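Local coordinates for protein Lys-gingipain W83 (PDB 3M1H) that cleaves proteins after lysine as a secreted cysteine protease, and whose C-terminal region includes the calcium-binding, jelly-roll cleaved adhesin domain K3 described here, at residues Glu4-Asp9 with Leu68-Leu73; Ala42-Ala47 with Leu170-Ile175; Thr80-Val85 with Trp141-Val146; Ala93-Ala98 with Phe160-Phe165. One frame throughout, in Å; residues are numbered along the deposited sequence.

How the interactions relate
All four contacts lie in one jelly-roll domain, but only interaction 1 bridges its two sheets; it is small and apolar. Interactions 1, 2 and 3 share a sheet: strand 167-177 bonds to strands 4-8 and 79-87, and 79-87 pairs in turn with 142-148. Interaction 3 is regular strand pairing, one face, largely apolar, turned into the sandwich and the other, with W84, Q143 and threonines, nearer the solvent. Interaction 2 is a surface contact, held by carboxylates, a histidine and a calcium ion that D9 of interaction 1 also binds. Interaction 4, across the chain's centre from interactions 1 and 2, joins a second-sheet strand to a loop through polar bonds and aromatic packing.

Interaction 1 (Glu4-Asp9 with Leu68-Leu73); sequences EVLNED and LVTPEL. With NA (sodium ion), chain G; CA (calcium ion), chain F.
L6 reaches across to T70, P71 and L73 with its two methyl groups. From CB, its CG stands anti to the backbone N (chi1 -162°), and the branches divide there. CD1 comes to the proline ring, 4.0 Å from P71 CD and almost as near to CG of the same ring. CD2 settles on the methyl side of the threonine, with L6 CD2 3.7 Å from T70 CG2, and also touches L73, whose CD2 lies 4.3 Å from L6 CD2. V5 adds a looser touch beside it, its CG2 4.4 Å from L73 CD2. Both V5 and L6 face I175 of strand 167-177, a classic beta bulge. The T70 hydroxyl plays a different part: OG1 donates to P71 O at 2.9 Å, within its own turn, and is also hydrogen-bonded to the backbone N of V155. Further along, N7 O binds a sodium ion at 2.4 Å and D9 O a calcium ion at 2.4 Å, both away from the apolar patch. No hydrogen bond crosses between the segments 4-9 and 68-73, so strand 4-8 meets the turn after strand 65-69 through hydrocarbon packing, while N7 O and D9 O are left to bind the two ions.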
loop_
_atom_site.group_PDB
_atom_site.type_symbol
_atom_site.label_atom_id
_atom_site.label_comp_id
_atom_site.label_asym_id
_atom_site.label_seq_id
_atom_site.Cartn_x
_atom_site.Cartn_y
_atom_site.Cartn_z
ATOM N N GLU A 4 -11.868 -15.360 8.902
ATOM C CA GLU A 4 -10.816 -14.403 8.597
ATOM C C GLU A 4 -9.509 -15.019 9.002
ATOM O O GLU A 4 -9.375 -15.562 10.095
ATOM C CB GLU A 4 -11.006 -13.084 9.346
ATOM C CG GLU A 4 -12.240 -12.324 8.966
ATOM C CD GLU A 4 -12.316 -10.950 9.605
ATOM O OE1 GLU A 4 -11.490 -10.622 10.495
ATOM O OE2 GLU A 4 -13.220 -10.206 9.183
ATOM N N VAL A 5 -8.539 -14.953 8.109
ATOM C CA VAL A 5 -7.189 -15.408 8.408
ATOM C C VAL A 5 -6.219 -14.246 8.605
ATOM O O VAL A 5 -5.146 -14.452 9.158
ATOM C CB VAL A 5 -6.642 -16.351 7.305
ATOM C CG1 VAL A 5 -7.569 -17.579 7.173
ATOM C CG2 VAL A 5 -6.480 -15.619 5.977
ATOM N N LEU A 6 -6.607 -13.038 8.179
ATOM C CA LEU A 6 -5.794 -11.847 8.389
ATOM C C LEU A 6 -6.735 -10.662 8.546
ATOM O O LEU A 6 -7.721 -10.563 7.854
ATOM C CB LEU A 6 -4.833 -11.609 7.204
ATOM C CG LEU A 6 -3.628 -10.689 7.396
ATOM C CD1 LEU A 6 -2.663 -11.296 8.413
ATOM C CD2 LEU A 6 -2.917 -10.399 6.061
ATOM N N ASN A 7 -6.431 -9.773 9.483
ATOM C CA ASN A 7 -7.220 -8.568 9.697
ATOM C C ASN A 7 -6.284 -7.582 10.354
ATOM O O ASN A 7 -6.013 -7.650 11.558
ATOM C CB ASN A 7 -8.466 -8.823 10.544
ATOM C CG ASN A 7 -9.350 -7.586 10.649
ATOM O OD1 ASN A 7 -8.859 -6.461 10.648
ATOM N ND2 ASN A 7 -10.658 -7.794 10.727
ATOM N N GLU A 8 -5.750 -6.685 9.538
ATOM C CA GLU A 8 -4.729 -5.758 9.987
ATOM C C GLU A 8 -5.162 -4.300 9.834
ATOM O O GLU A 8 -5.426 -3.801 8.706
ATOM C CB GLU A 8 -3.436 -5.985 9.215
ATOM C CG GLU A 8 -2.283 -5.158 9.745
ATOM C CD GLU A 8 -2.153 -5.288 11.262
ATOM O OE1 GLU A 8 -2.086 -6.437 11.738
ATOM O OE2 GLU A 8 -2.119 -4.244 11.935
ATOM N N ASP A 9 -5.173 -3.603 10.969
ATOM C CA ASP A 9 -5.602 -2.210 11.044
ATOM C C ASP A 9 -4.428 -1.238 11.153
ATOM O O ASP A 9 -4.639 -0.037 11.193
ATOM C CB ASP A 9 -6.627 -1.970 12.188
ATOM C CG ASP A 9 -6.100 -2.354 13.559
ATOM O OD1 ASP A 9 -4.865 -2.434 13.758
ATOM O OD2 ASP A 9 -6.988 -2.561 14.445
ATOM N N LEU A 68 4.956 -4.234 0.295
ATOM C CA LEU A 68 4.459 -4.580 1.642
ATOM C C LEU A 68 3.836 -5.957 1.523
ATOM O O LEU A 68 2.863 -6.123 0.802
ATOM C CB LEU A 68 3.445 -3.546 2.117
ATOM C CG LEU A 68 2.798 -3.832 3.482
ATOM C CD1 LEU A 68 3.828 -3.732 4.607
ATOM C CD2 LEU A 68 1.624 -2.862 3.738
ATOM N N VAL A 69 4.417 -6.937 2.224
ATOM C CA VAL A 69 4.064 -8.352 2.087
ATOM C C VAL A 69 3.442 -8.866 3.394
ATOM O O VAL A 69 3.929 -8.578 4.486
ATOM C CB VAL A 69 5.286 -9.195 1.681
ATOM C CG1 VAL A 69 4.811 -10.626 1.325
ATOM C CG2 VAL A 69 6.048 -8.542 0.487
ATOM N N THR A 70 2.338 -9.583 3.260
ATOM C CA THR A 70 1.673 -10.197 4.393
ATOM C C THR A 70 2.539 -11.282 5.018
ATOM O O THR A 70 3.478 -11.790 4.405
ATOM C CB THR A 70 0.340 -10.868 3.955
ATOM O OG1 THR A 70 0.604 -11.957 3.064
ATOM C CG2 THR A 70 -0.591 -9.868 3.282
ATOM N N PRO A 71 2.177 -11.707 6.235
ATOM C CA PRO A 71 2.749 -12.946 6.705
ATOM C C PRO A 71 2.244 -14.140 5.871
ATOM O O PRO A 71 1.364 -13.970 5.026
ATOM C CB PRO A 71 2.185 -13.058 8.131
ATOM C CG PRO A 71 1.415 -11.823 8.408
ATOM C CD PRO A 71 1.096 -11.224 7.093
ATOM N N GLU A 72 2.826 -15.318 6.104
ATOM C CA GLU A 72 2.465 -16.511 5.367
ATOM C C GLU A 72 1.025 -16.885 5.685
ATOM O O GLU A 72 0.624 -16.885 6.853
ATOM C CB GLU A 72 3.418 -17.658 5.700
ATOM C CG GLU A 72 3.184 -18.882 4.822
ATOM C CD GLU A 72 4.008 -20.090 5.221
ATOM O OE1 GLU A 72 3.691 -21.187 4.736
ATOM O OE2 GLU A 72 4.969 -19.949 5.988
ATOM N N LEU A 73 0.267 -17.188 4.630
ATOM C CA LEU A 73 -1.162 -17.451 4.666
ATOM C C LEU A 73 -1.392 -18.937 4.365
ATOM O O LEU A 73 -0.585 -19.567 3.658
ATOM C CB LEU A 73 -1.868 -16.595 3.627
ATOM C CG LEU A 73 -1.685 -15.068 3.670
ATOM C CD1 LEU A 73 -2.215 -14.394 2.401
ATOM C CD2 LEU A 73 -2.329 -14.473 4.905
HETATM NA NA NA G . -6.053 -7.084 13.857
HETATM CA CA CA F . -5.899 1.935 10.689
HETATM O O HOH W 1 -7.572 -5.411 12.719
HETATM O O HOH W 2 -6.768 -5.241 15.285
HETATM O O HOH W 3 -4.642 -5.544 13.414
HETATM O O HOH W 4 -7.957 0.798 11.021
HETATM O O HOH W 5 -8.306 -7.947 14.121
#

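Interaction 2 (Ala42-Ala47 with Leu170-Ile175); sequences AGHNSA and LDDVVI. With CA (calcium ion), chain F.
H44 and D171 each carry CG anti to the backbone N (chi1 174° and -156°), which sets the two CG atoms on the sides facing their partners, D172 for H44 and a calcium ion for D171; S46 OG sits between its own N and carbonyl carbon and reaches the same ion. D171 grips the metal with both oxygens, OD1 at 2.5 Å and OD2 at 2.4 Å, and S46 OG binds it at 2.5 Å. D171 OD2 has a second task: its anti lone pair accepts the backbone N-H of H44, 2.9 Å from H44 N, which ties the loop directly to a metal ligand. This is one of the domain's two experimentally established calcium sites, where the loop 42-47 meets strand 167-177 of the jelly roll; D9, E11 and I48 complete the protein ligands. D172 sits at a G1 beta bulge, where D172 and V173 both face E8. D172 OD2, again through the anti lone pair, takes the N-H of H44 ND1 at 2.9 Å, close to the ring plane, and the carboxylate stands 77° from that ring. A water bridges H44 O and D172 OD2, and another, itself a calcium ligand, donates to D172 OD1 at 2.7 Å, making D172 a second-shell residue. The D172 carboxylate may favour a protonated H44, though the nearby calcium would oppose this. The H44 ring also stacks with W84 and meets W141.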
loop_
_atom_site.group_PDB
_atom_site.type_symbol
_atom_site.label_atom_id
_atom_site.label_comp_id
_atom_site.label_asym_id
_atom_site.label_seq_id
_atom_site.Cartn_x
_atom_site.Cartn_y
_atom_site.Cartn_z
ATOM N N ALA A 42 -3.698 10.417 8.568
ATOM C CA ALA A 42 -4.982 10.006 9.130
ATOM C C ALA A 42 -5.439 8.705 8.491
ATOM O O ALA A 42 -5.516 8.634 7.268
ATOM C CB ALA A 42 -6.024 11.093 8.921
ATOM N N GLY A 43 -5.684 7.682 9.317
ATOM C CA GLY A 43 -6.071 6.364 8.808
ATOM C C GLY A 43 -7.529 6.318 8.404
ATOM O O GLY A 43 -8.247 7.305 8.477
ATOM N N HIS A 44 -7.980 5.164 7.950
ATOM C CA HIS A 44 -9.344 4.994 7.544
ATOM C C HIS A 44 -10.151 4.810 8.834
ATOM O O HIS A 44 -10.022 3.778 9.528
ATOM C CB HIS A 44 -9.458 3.775 6.624
ATOM C CG HIS A 44 -10.870 3.436 6.272
ATOM N ND1 HIS A 44 -11.436 2.217 6.560
ATOM C CD2 HIS A 44 -11.835 4.180 5.689
ATOM C CE1 HIS A 44 -12.701 2.225 6.167
ATOM N NE2 HIS A 44 -12.966 3.396 5.622
ATOM N N ASN A 45 -10.964 5.827 9.132
ATOM C CA ASN A 45 -11.763 5.854 10.370
ATOM C C ASN A 45 -10.933 5.376 11.555
ATOM O O ASN A 45 -11.404 4.626 12.407
ATOM C CB ASN A 45 -13.009 4.962 10.244
ATOM C CG ASN A 45 -13.986 5.445 9.202
ATOM O OD1 ASN A 45 -14.119 6.643 8.977
ATOM N ND2 ASN A 45 -14.674 4.509 8.565
ATOM N N SER A 46 -9.667 5.779 11.586
ATOM C CA SER A 46 -8.715 5.274 12.550
ATOM C C SER A 46 -7.456 6.171 12.524
ATOM O O SER A 46 -7.264 6.967 11.597
ATOM C CB SER A 46 -8.338 3.834 12.207
ATOM O OG SER A 46 -7.580 3.814 11.001
ATOM N N ALA A 47 -6.596 6.022 13.524
ATOM C CA ALA A 47 -5.417 6.869 13.653
ATOM C C ALA A 47 -4.291 6.537 12.666
ATOM O O ALA A 47 -3.635 7.454 12.147
ATOM C CB ALA A 47 -4.892 6.817 15.094
ATOM N N LEU A 170 -2.713 2.767 2.647
ATOM C CA LEU A 170 -3.418 1.508 2.730
ATOM C C LEU A 170 -3.879 1.310 4.180
ATOM O O LEU A 170 -3.150 1.694 5.109
ATOM C CB LEU A 170 -2.446 0.407 2.315
ATOM C CG LEU A 170 -2.841 -1.051 2.477
ATOM C CD1 LEU A 170 -3.984 -1.440 1.539
ATOM C CD2 LEU A 170 -1.602 -1.949 2.270
ATOM N N ASP A 171 -5.048 0.714 4.359
ATOM C CA ASP A 171 -5.529 0.411 5.729
ATOM C C ASP A 171 -6.520 -0.742 5.656
ATOM O O ASP A 171 -7.049 -1.102 4.599
ATOM C CB ASP A 171 -6.126 1.673 6.349
ATOM C CG ASP A 171 -6.119 1.687 7.920
ATOM O OD1 ASP A 171 -5.689 0.705 8.515
ATOM O OD2 ASP A 171 -6.510 2.755 8.482
ATOM N N ASP A 172 -6.780 -1.337 6.826
ATOM C CA ASP A 172 -7.877 -2.291 7.001
ATOM C C ASP A 172 -7.827 -3.443 5.967
ATOM O O ASP A 172 -8.765 -3.679 5.205
ATOM C CB ASP A 172 -9.209 -1.550 7.028
ATOM C CG ASP A 172 -9.411 -0.732 8.296
ATOM O OD1 ASP A 172 -8.839 -1.107 9.348
ATOM O OD2 ASP A 172 -10.175 0.241 8.260
ATOM N N VAL A 173 -6.703 -4.147 5.976
ATOM C CA VAL A 173 -6.482 -5.316 5.121
ATOM C C VAL A 173 -7.109 -6.536 5.774
ATOM O O VAL A 173 -6.719 -6.906 6.866
ATOM C CB VAL A 173 -4.989 -5.547 4.915
ATOM C CG1 VAL A 173 -4.741 -6.820 4.079
ATOM C CG2 VAL A 173 -4.320 -4.334 4.245
ATOM N N VAL A 174 -8.059 -7.163 5.095
ATOM C CA VAL A 174 -8.766 -8.341 5.609
ATOM C C VAL A 174 -8.715 -9.459 4.554
ATOM O O VAL A 174 -8.968 -9.193 3.377
ATOM C CB VAL A 174 -10.230 -8.037 5.946
ATOM C CG1 VAL A 174 -10.893 -9.261 6.558
ATOM C CG2 VAL A 174 -10.345 -6.840 6.934
ATOM N N ILE A 175 -8.355 -10.674 4.968
ATOM C CA ILE A 175 -8.332 -11.861 4.096
ATOM C C ILE A 175 -9.175 -12.932 4.773
ATOM O O ILE A 175 -8.983 -13.255 5.956
ATOM C CB ILE A 175 -6.909 -12.380 3.816
ATOM C CG1 ILE A 175 -6.078 -11.287 3.119
ATOM C CG2 ILE A 175 -6.989 -13.696 2.976
ATOM C CD1 ILE A 175 -4.660 -11.671 2.806
HETATM CA CA CA F . -5.899 1.935 10.689
HETATM O O HOH W 6 -11.347 1.460 10.240
HETATM O O HOH W 4 -7.957 0.798 11.021
#

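Interaction 3 (Thr80-Val85 with Trp141-Val146); sequences TLTFWV and WYQKTV
Q143 lies across W84, with CB over the centre of the six-membered ring, 3.5 Å from its centroid and only 7° off the normal. The rest of the glutamine runs on over the indole: its chain is extended beyond CG (chi2 179°), and the amide stacks at 27° to the ring. At the end of this overlap a water links Q143 NE2, from which it accepts, with T82 OG1. W141 comes to W84 differently, edge first, its CE3 3.8 Å from W84 CB. On the other face of the sheet K144 CB rests over the F83 phenyl, 3.9 Å from its centroid, while V146 CG2 touches the ring edge 4.0 Å from F83 CE2. Strands 79-87 and 142-148 are antiparallel neighbours in one sheet of the jelly roll, and three hydrogen-bonded pairs, L81-V146, F83-K144 and V85-Y142, set the register, with W84 and Q143 facing each other as a non-hydrogen-bonded pair; F83 O, for one, receives K144 N at 2.8 Å. The lysine bends at chi2, K144 CE passes V85 CG1 at 3.8 Å, and NZ forms a salt bridge with E118. F83 itself points into the sandwich, where it meets F157 edge-to-face.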
loop_
_atom_site.group_PDB
_atom_site.type_symbol
_atom_site.label_atom_id
_atom_site.label_comp_id
_atom_site.label_asym_id
_atom_site.label_seq_id
_atom_site.Cartn_x
_atom_site.Cartn_y
_atom_site.Cartn_z
ATOM N N THR A 80 -10.454 -14.372 -0.177
ATOM C CA THR A 80 -10.844 -13.046 -0.645
ATOM C C THR A 80 -10.115 -11.996 0.192
ATOM O O THR A 80 -10.160 -12.055 1.441
ATOM C CB THR A 80 -12.355 -12.778 -0.542
ATOM O OG1 THR A 80 -13.048 -13.857 -1.197
ATOM C CG2 THR A 80 -12.725 -11.401 -1.181
ATOM N N LEU A 81 -9.465 -11.084 -0.525
ATOM C CA LEU A 81 -8.799 -9.930 0.058
ATOM C C LEU A 81 -9.691 -8.725 -0.101
ATOM O O LEU A 81 -10.168 -8.444 -1.219
ATOM C CB LEU A 81 -7.468 -9.665 -0.663
ATOM C CG LEU A 81 -6.753 -8.335 -0.435
ATOM C CD1 LEU A 81 -6.202 -8.251 0.970
ATOM C CD2 LEU A 81 -5.611 -8.106 -1.459
ATOM N N THR A 82 -9.864 -7.963 0.982
ATOM C CA THR A 82 -10.361 -6.596 0.903
ATOM C C THR A 82 -9.423 -5.671 1.644
ATOM O O THR A 82 -8.742 -6.069 2.588
ATOM C CB THR A 82 -11.788 -6.406 1.484
ATOM O OG1 THR A 82 -11.788 -6.739 2.873
ATOM C CG2 THR A 82 -12.791 -7.309 0.793
ATOM N N PHE A 83 -9.371 -4.446 1.161
ATOM C CA PHE A 83 -8.518 -3.420 1.742
ATOM C C PHE A 83 -9.021 -2.060 1.331
ATOM O O PHE A 83 -9.813 -1.937 0.376
ATOM C CB PHE A 83 -7.040 -3.622 1.363
ATOM C CG PHE A 83 -6.739 -3.488 -0.120
ATOM C CD1 PHE A 83 -6.404 -2.270 -0.666
ATOM C CD2 PHE A 83 -6.842 -4.591 -0.954
ATOM C CE1 PHE A 83 -6.127 -2.142 -2.038
ATOM C CE2 PHE A 83 -6.539 -4.462 -2.336
ATOM C CZ PHE A 83 -6.213 -3.254 -2.854
ATOM N N TRP A 84 -8.531 -1.038 2.025
ATOM C CA TRP A 84 -8.870 0.340 1.715
ATOM C C TRP A 84 -7.629 1.117 1.281
ATOM O O TRP A 84 -6.524 0.930 1.850
ATOM C CB TRP A 84 -9.516 1.007 2.912
ATOM C CG TRP A 84 -10.835 0.404 3.327
ATOM C CD1 TRP A 84 -11.040 -0.743 4.033
ATOM C CD2 TRP A 84 -12.121 0.960 3.068
ATOM N NE1 TRP A 84 -12.402 -0.939 4.227
ATOM C CE2 TRP A 84 -13.076 0.101 3.656
ATOM C CE3 TRP A 84 -12.556 2.101 2.401
ATOM C CZ2 TRP A 84 -14.442 0.369 3.585
ATOM C CZ3 TRP A 84 -13.916 2.351 2.318
ATOM C CH2 TRP A 84 -14.835 1.476 2.919
ATOM N N VAL A 85 -7.815 1.987 0.287
ATOM C CA VAL A 85 -6.716 2.731 -0.316
ATOM C C VAL A 85 -7.132 4.165 -0.533
ATOM O O VAL A 85 -8.309 4.427 -0.831
ATOM C CB VAL A 85 -6.240 2.083 -1.628
ATOM C CG1 VAL A 85 -7.358 2.006 -2.679
ATOM C CG2 VAL A 85 -5.043 2.814 -2.215
ATOM N N TRP A 141 -11.097 7.497 0.697
ATOM C CA TRP A 141 -10.828 6.088 0.914
ATOM C C TRP A 141 -11.802 5.256 0.105
ATOM O O TRP A 141 -13.032 5.438 0.217
ATOM C CB TRP A 141 -10.967 5.710 2.387
ATOM C CG TRP A 141 -9.855 6.245 3.270
ATOM C CD1 TRP A 141 -9.877 7.389 4.029
ATOM C CD2 TRP A 141 -8.590 5.633 3.510
ATOM N NE1 TRP A 141 -8.697 7.527 4.718
ATOM C CE2 TRP A 141 -7.886 6.468 4.410
ATOM C CE3 TRP A 141 -7.966 4.474 3.033
ATOM C CZ2 TRP A 141 -6.596 6.172 4.846
ATOM C CZ3 TRP A 141 -6.682 4.174 3.477
ATOM C CH2 TRP A 141 -6.016 5.036 4.361
ATOM N N TYR A 142 -11.258 4.292 -0.626
ATOM C CA TYR A 142 -12.031 3.358 -1.423
ATOM C C TYR A 142 -11.673 1.945 -1.038
ATOM O O TYR A 142 -10.479 1.626 -0.857
ATOM C CB TYR A 142 -11.715 3.554 -2.912
ATOM C CG TYR A 142 -12.243 4.841 -3.490
ATOM C CD1 TYR A 142 -13.574 4.948 -3.879
ATOM C CD2 TYR A 142 -11.413 5.931 -3.680
ATOM C CE1 TYR A 142 -14.065 6.112 -4.434
ATOM C CE2 TYR A 142 -11.886 7.112 -4.220
ATOM C CZ TYR A 142 -13.215 7.204 -4.594
ATOM O OH TYR A 142 -13.695 8.373 -5.130
ATOM N N GLN A 143 -12.694 1.096 -0.882
ATOM C CA GLN A 143 -12.453 -0.322 -0.633
ATOM C C GLN A 143 -12.313 -1.104 -1.929
ATOM O O GLN A 143 -13.109 -0.896 -2.870
ATOM C CB GLN A 143 -13.578 -0.953 0.223
ATOM C CG GLN A 143 -13.156 -2.271 0.834
ATOM C CD GLN A 143 -14.217 -2.899 1.692
ATOM O OE1 GLN A 143 -15.400 -2.782 1.378
ATOM N NE2 GLN A 143 -13.813 -3.561 2.772
ATOM N N LYS A 144 -11.316 -1.976 -1.980
ATOM C CA LYS A 144 -11.038 -2.854 -3.117
ATOM C C LYS A 144 -11.180 -4.299 -2.695
ATOM O O LYS A 144 -10.946 -4.642 -1.515
ATOM C CB LYS A 144 -9.607 -2.630 -3.654
ATOM C CG LYS A 144 -9.228 -1.193 -3.961
ATOM C CD LYS A 144 -9.925 -0.717 -5.221
ATOM C CE LYS A 144 -9.817 0.779 -5.333
ATOM N NZ LYS A 144 -10.352 1.249 -6.657
ATOM N N THR A 145 -11.588 -5.152 -3.638
ATOM C CA THR A 145 -11.799 -6.570 -3.403
ATOM C C THR A 145 -11.053 -7.359 -4.456
ATOM O O THR A 145 -11.199 -7.070 -5.652
ATOM C CB THR A 145 -13.313 -6.917 -3.416
ATOM O OG1 THR A 145 -13.974 -6.158 -2.394
ATOM C CG2 THR A 145 -13.562 -8.390 -3.175
ATOM N N VAL A 146 -10.213 -8.289 -4.009
ATOM C CA VAL A 146 -9.388 -9.108 -4.909
ATOM C C VAL A 146 -9.543 -10.581 -4.544
ATOM O O VAL A 146 -9.426 -10.973 -3.399
ATOM C CB VAL A 146 -7.900 -8.713 -4.783
ATOM C CG1 VAL A 146 -7.049 -9.570 -5.687
ATOM C CG2 VAL A 146 -7.687 -7.227 -5.048
HETATM O O HOH W 7 -11.295 -4.437 4.282
#

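Interaction 4 (Ala93-Ala98 with Phe160-Phe165); sequences ASEHYA and FGCTDF
H96, at the start of strand 96-102, is joined to F160 by a long backbone bond, F160 N to H96 O at 3.3 Å, beyond which 160-165 leaves the sheet. G161, with positive phi, starts the loop, and its carbonyl faces the histidine: H96 ND1 donates to G161 O at 3.0 Å, near the plane of the imidazole but 48° out of the carbonyl plane. CG of H96 lies anti to the backbone N, on the side of the 160-165 loop. The H96 and F160 rings meet obliquely, planes 34° apart and centroids 4.5 Å apart, with H96 CE1 over the phenyl face, while A98 CB touches the edge, 3.7 Å from F160 CE2. The other imidazole nitrogen, NE2, bonds to E117; with both nitrogens bonded, the ring's rotation is held. C162 turns its sulphur back to the strand, where SG accepts from H96 N over a long 3.6 Å. At the far end F165 lies on S94, whose CB sits over the phenyl face 3.6 Å from the centroid. An inverse gamma turn about S94, closed by E95 N to A93 O at 2.7 Å, presents its CB to the ring. The E95 and F165 side chains run past each other in opposite directions, with E95 OE2 3.5 Å from F165 CB; OE1 bonds to H159, OE2 to S54 and the backbone N of F166. Here the loop leaving strand 154-160 folds back over the start of its antiparallel neighbour 96-102, at one end of a sheet in the cleaved adhesin jelly roll.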
loop_
_atom_site.group_PDB
_atom_site.type_symbol
_atom_site.label_atom_id
_atom_site.label_comp_id
_atom_site.label_asym_id
_atom_site.label_seq_id
_atom_site.Cartn_x
_atom_site.Cartn_y
_atom_site.Cartn_z
ATOM N N ALA A 93 -3.028 12.854 -6.766
ATOM C CA ALA A 93 -3.625 11.556 -6.426
ATOM C C ALA A 93 -3.100 10.368 -7.245
ATOM O O ALA A 93 -3.390 9.223 -6.908
ATOM C CB ALA A 93 -5.137 11.634 -6.525
ATOM N N SER A 94 -2.327 10.605 -8.315
ATOM C CA SER A 94 -2.144 9.602 -9.375
ATOM C C SER A 94 -1.075 8.567 -9.043
ATOM O O SER A 94 -0.175 8.322 -9.825
ATOM C CB SER A 94 -1.797 10.278 -10.721
ATOM O OG SER A 94 -2.761 11.271 -11.006
ATOM N N GLU A 95 -1.201 7.937 -7.878
ATOM C CA GLU A 95 -0.248 6.910 -7.465
ATOM C C GLU A 95 -0.594 5.597 -8.135
ATOM O O GLU A 95 -1.756 5.265 -8.303
ATOM C CB GLU A 95 -0.281 6.742 -5.946
ATOM C CG GLU A 95 -0.023 8.002 -5.161
ATOM C CD GLU A 95 1.404 8.495 -5.172
ATOM O OE1 GLU A 95 2.287 7.815 -5.717
ATOM O OE2 GLU A 95 1.624 9.610 -4.645
ATOM N N HIS A 96 0.447 4.865 -8.529
ATOM C CA HIS A 96 0.355 3.616 -9.247
ATOM C C HIS A 96 0.724 2.476 -8.298
ATOM O O HIS A 96 1.777 2.510 -7.672
ATOM C CB HIS A 96 1.311 3.692 -10.459
ATOM C CG HIS A 96 1.344 2.486 -11.345
ATOM N ND1 HIS A 96 2.454 2.192 -12.113
ATOM C CD2 HIS A 96 0.437 1.523 -11.620
ATOM C CE1 HIS A 96 2.234 1.078 -12.791
ATOM N NE2 HIS A 96 1.010 0.660 -12.524
ATOM N N TYR A 97 -0.162 1.499 -8.191
ATOM C CA TYR A 97 0.096 0.345 -7.331
ATOM C C TYR A 97 -0.460 -0.928 -7.924
ATOM O O TYR A 97 -1.299 -0.896 -8.846
ATOM C CB TYR A 97 -0.444 0.567 -5.913
ATOM C CG TYR A 97 -1.932 0.343 -5.799
ATOM C CD1 TYR A 97 -2.441 -0.819 -5.241
ATOM C CD2 TYR A 97 -2.839 1.288 -6.281
ATOM C CE1 TYR A 97 -3.783 -1.032 -5.158
ATOM C CE2 TYR A 97 -4.194 1.097 -6.196
ATOM C CZ TYR A 97 -4.664 -0.076 -5.631
ATOM O OH TYR A 97 -6.008 -0.339 -5.506
ATOM N N ALA A 98 0.030 -2.050 -7.413
ATOM C CA ALA A 98 -0.491 -3.358 -7.776
ATOM C C ALA A 98 -0.519 -4.303 -6.570
ATOM O O ALA A 98 0.199 -4.077 -5.591
ATOM C CB ALA A 98 0.318 -3.976 -8.940
ATOM N N PHE A 160 4.843 1.459 -7.281
ATOM C CA PHE A 160 5.946 1.440 -8.268
ATOM C C PHE A 160 5.545 2.173 -9.522
ATOM O O PHE A 160 4.406 2.507 -9.685
ATOM C CB PHE A 160 6.310 0.001 -8.619
ATOM C CG PHE A 160 5.311 -0.689 -9.505
ATOM C CD1 PHE A 160 5.633 -0.965 -10.827
ATOM C CD2 PHE A 160 4.044 -1.026 -9.045
ATOM C CE1 PHE A 160 4.733 -1.612 -11.646
ATOM C CE2 PHE A 160 3.133 -1.685 -9.866
ATOM C CZ PHE A 160 3.477 -1.958 -11.174
ATOM N N GLY A 161 6.492 2.359 -10.427
ATOM C CA GLY A 161 6.152 2.862 -11.755
ATOM C C GLY A 161 5.423 4.188 -11.692
ATOM O O GLY A 161 4.452 4.405 -12.415
ATOM N N CYS A 162 5.852 5.057 -10.797
ATOM C CA CYS A 162 5.312 6.406 -10.703
ATOM C C CYS A 162 6.272 7.298 -9.931
ATOM O O CYS A 162 7.144 6.818 -9.199
ATOM C CB CYS A 162 3.925 6.461 -10.065
ATOM S SG CYS A 162 3.877 5.792 -8.384
ATOM N N THR A 163 6.112 8.601 -10.105
ATOM C CA THR A 163 6.946 9.587 -9.458
ATOM C C THR A 163 6.213 10.927 -9.429
ATOM O O THR A 163 5.387 11.225 -10.321
ATOM C CB THR A 163 8.337 9.771 -10.178
ATOM O OG1 THR A 163 9.194 10.582 -9.361
ATOM C CG2 THR A 163 8.192 10.412 -11.548
ATOM N N ASP A 164 6.510 11.694 -8.384
ATOM C CA ASP A 164 6.160 13.101 -8.316
ATOM C C ASP A 164 4.686 13.395 -8.121
ATOM O O ASP A 164 4.153 14.351 -8.686
ATOM C CB ASP A 164 6.690 13.801 -9.577
ATOM C CG ASP A 164 6.944 15.280 -9.378
ATOM O OD1 ASP A 164 6.995 15.800 -8.237
ATOM O OD2 ASP A 164 7.121 15.920 -10.438
ATOM N N PHE A 165 4.019 12.598 -7.275
ATOM C CA PHE A 165 2.670 12.940 -6.786
ATOM C C PHE A 165 2.773 13.216 -5.285
ATOM O O PHE A 165 3.249 14.311 -4.887
ATOM C CB PHE A 165 1.618 11.917 -7.257
ATOM C CG PHE A 165 1.444 11.959 -8.762
ATOM C CD1 PHE A 165 0.651 12.933 -9.331
ATOM C CD2 PHE A 165 2.139 11.079 -9.586
ATOM C CE1 PHE A 165 0.513 13.015 -10.733
ATOM C CE2 PHE A 165 2.015 11.155 -10.989
ATOM C CZ PHE A 165 1.193 12.132 -11.555
#